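Vinylacetyl-CoA Delta-isomerase (Nitrosopumilus maritimus SCM1, PDB 6VJR) is an oxygen-tolerant archaeal 4-hydroxybutyryl-CoA dehydratase that carries FAD and a [4Fe-4S] cluster. Local coordinates at the interface of chains A and B. Sequence-based numbering; all coordinates share one arbitrary frame. Chains: chain A/B, Vinylacetyl-CoA Delta-isomerase.

The interface of chains A and B. Residues chain A 20-24, 227; chain B 393, 396, 402.
A:Phe22 and A:Gly23, both with positive phi (57° and 74°), form a tight turn between strands 19-21 and 24-25 that points its two consecutive backbone N-H groups at the carboxylate of B:Asp396, in the short helix 394-397 of the partner. The patch belongs to a two-fold symmetric interface between copies of one protein, so it has a twin with the chains exchanged; the deposited four-copy assembly is presumably the biological one. Each carboxylate oxygen takes one N-H. A:Phe22 N donates to B:Asp396 OD2, 2.9 Å away, on the syn side and near the carboxylate plane, though the bond is bent. A:Gly23 N gives the straighter bond, 2.8 Å to B:Asp396 OD1, coming down from above the plane. On chain B, B:Ser393 OG lies 2.6 Å from B:Asp396 OD2 and donates to it, from the face that A:Phe22 N also uses. B:Ser393 OG accepts in turn from B:Asp396 N at 3.1 Å, a helix N-cap arrangement in which the serine closes the first turn and steadies the acid's head. B:Ser393 OG sits between the backbone N and the carbonyl carbon (chi1 82°), which lets it serve both bonds. Two donors on OD2 and one on OD1 leave the carboxylate little room to rotate, and would probably favour its charged form. An alanine in place of B:Asp396 would remove both acceptors and is likely to leave the N-H groups of A:Phe22 and A:Gly23 without their mates across the interface.

Apolar contacts flank this polar centre. On one side A:Phe22 brings its CD1 to B:Ser393 CB at 3.6 Å, while A:Leu21 CD1 covers one ring face near its rim. On the other, the side chain of A:Ile227, from strand 224-228, slides past that of B:Asp396, pointing the opposite way, with CG2 beside the acid's CB. B:Ala402 CB, at the start of helix 402-409, lies 4.0 Å from A:Ile227 CD1 and 4.1 Å from A:Tyr20 CD2.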
ATOM      1  N   TYR A  20      24.448  33.375  -9.216  1.00 14.28           N
ATOM      2  CA  TYR A  20      24.096  33.886  -7.898  1.00 14.36           C
ATOM      3  C   TYR A  20      23.813  32.728  -6.947  1.00 13.44           C
ATOM      4  O   TYR A  20      23.010  31.865  -7.279  1.00 14.26           O
ATOM      5  CB  TYR A  20      22.875  34.799  -7.970  1.00 14.62           C
ATOM      6  CG  TYR A  20      23.208  36.125  -8.623  1.00 15.81           C
ATOM      7  CD1 TYR A  20      24.000  37.064  -7.983  1.00 17.29           C
ATOM      8  CD2 TYR A  20      22.754  36.418  -9.885  1.00 17.41           C
ATOM      9  CE1 TYR A  20      24.337  38.263  -8.582  1.00 17.77           C
ATOM     10  CE2 TYR A  20      23.049  37.630 -10.469  1.00 19.18           C
ATOM     11  CZ  TYR A  20      23.850  38.559  -9.827  1.00 18.87           C
ATOM     12  OH  TYR A  20      24.241  39.742 -10.415  1.00 20.88           O
ATOM     13  N   LEU A  21      24.482  32.744  -5.775  1.00 14.55           N
ATOM     14  CA  LEU A  21      24.220  31.790  -4.702  1.00 15.40           C
ATOM     15  C   LEU A  21      24.336  32.526  -3.381  1.00 14.30           C
ATOM     16  O   LEU A  21      25.380  33.097  -3.081  1.00 15.25           O
ATOM     17  CB  LEU A  21      25.220  30.635  -4.806  1.00 15.58           C
ATOM     18  CG  LEU A  21      25.226  29.620  -3.658  1.00 17.95           C
ATOM     19  CD1 LEU A  21      23.861  29.049  -3.358  1.00 18.22           C
ATOM     20  CD2 LEU A  21      26.181  28.523  -4.035  1.00 19.42           C
ATOM     21  N   PHE A  22      23.242  32.529  -2.595  1.00 14.21           N
ATOM     22  CA  PHE A  22      23.206  33.209  -1.317  1.00 16.06           C
ATOM     23  C   PHE A  22      23.547  34.689  -1.456  1.00 16.33           C
ATOM     24  O   PHE A  22      24.172  35.286  -0.553  1.00 17.23           O
ATOM     25  CB  PHE A  22      24.148  32.550  -0.305  1.00 16.67           C
ATOM     26  CG  PHE A  22      23.803  31.118   0.032  1.00 16.85           C
ATOM     27  CD1 PHE A  22      22.503  30.745   0.368  1.00 18.82           C
ATOM     28  CD2 PHE A  22      24.806  30.155   0.074  1.00 17.43           C
ATOM     29  CE1 PHE A  22      22.218  29.430   0.702  1.00 19.30           C
ATOM     30  CE2 PHE A  22      24.510  28.824   0.364  1.00 18.23           C
ATOM     31  CZ  PHE A  22      23.197  28.471   0.652  1.00 19.65           C
ATOM     32  N   GLY A  23      23.046  35.291  -2.542  1.00 15.07           N
ATOM     33  CA  GLY A  23      23.153  36.722  -2.751  1.00 17.22           C
ATOM     34  C   GLY A  23      24.553  37.192  -3.147  1.00 17.52           C
ATOM     35  O   GLY A  23      24.837  38.383  -3.018  1.00 22.37           O
ATOM     36  N   GLU A  24      25.410  36.272  -3.604  1.00 17.00           N
ATOM     37  CA  GLU A  24      26.749  36.624  -4.021  1.00 17.59           C
ATOM     38  C   GLU A  24      27.002  36.002  -5.389  1.00 15.85           C
ATOM     39  O   GLU A  24      26.468  34.939  -5.679  1.00 15.94           O
ATOM     40  CB  GLU A  24      27.764  36.079  -3.028  1.00 19.41           C
ATOM     41  CG  GLU A  24      27.604  36.627  -1.623  1.00 22.56           C
ATOM     42  CD  GLU A  24      28.104  38.037  -1.391  1.00 26.39           C
ATOM     43  OE1 GLU A  24      27.836  38.518  -0.275  1.00 29.30           O
ATOM     44  OE2 GLU A  24      28.714  38.658  -2.308  1.00 31.35           O
ATOM     45  N   ILE A 227      20.629  31.310 -11.186  1.00 12.79           N
ATOM     46  CA  ILE A 227      20.319  31.509  -9.783  1.00 13.02           C
ATOM     47  C   ILE A 227      20.226  30.132  -9.124  1.00 12.27           C
ATOM     48  O   ILE A 227      19.351  29.355  -9.453  1.00 13.54           O
ATOM     49  CB  ILE A 227      19.075  32.369  -9.563  1.00 13.36           C
ATOM     50  CG1 ILE A 227      19.128  33.696 -10.339  1.00 14.59           C
ATOM     51  CG2 ILE A 227      18.934  32.610  -8.064  1.00 14.18           C
ATOM     52  CD1 ILE A 227      17.867  34.512 -10.253  1.00 17.04           C
TER
ATOM     53  N   SER B 393      17.626  30.807  -2.429  1.00 14.83           N
ATOM     54  CA  SER B 393      17.659  31.336  -1.068  1.00 14.15           C
ATOM     55  C   SER B 393      16.985  32.701  -0.971  1.00 13.11           C
ATOM     56  O   SER B 393      16.896  33.470  -1.936  1.00 13.89           O
ATOM     57  CB  SER B 393      19.109  31.439  -0.645  1.00 15.17           C
ATOM     58  OG  SER B 393      19.714  32.623  -1.123  1.00 15.01           O
ATOM     59  N   ASP B 396      19.096  35.493  -2.245  1.00 14.33           N
ATOM     60  CA  ASP B 396      18.929  35.751  -3.661  1.00 14.63           C
ATOM     61  C   ASP B 396      17.657  36.552  -3.951  1.00 13.81           C
ATOM     62  O   ASP B 396      17.674  37.462  -4.786  1.00 15.10           O
ATOM     63  CB  ASP B 396      19.039  34.442  -4.425  1.00 14.31           C
ATOM     64  CG  ASP B 396      20.438  33.856  -4.257  1.00 15.90           C
ATOM     65  OD1 ASP B 396      21.413  34.557  -4.710  1.00 16.81           O
ATOM     66  OD2 ASP B 396      20.579  32.777  -3.598  1.00 16.19           O
ATOM     67  N   ALA B 402      19.191  39.756  -8.676  1.00 16.73           N
ATOM     68  CA  ALA B 402      18.546  38.447  -8.696  1.00 16.06           C
ATOM     69  C   ALA B 402      17.101  38.506  -8.182  1.00 15.63           C
ATOM     70  O   ALA B 402      16.250  37.763  -8.676  1.00 17.56           O
ATOM     71  CB  ALA B 402      19.344  37.412  -7.915  1.00 16.90           C
TER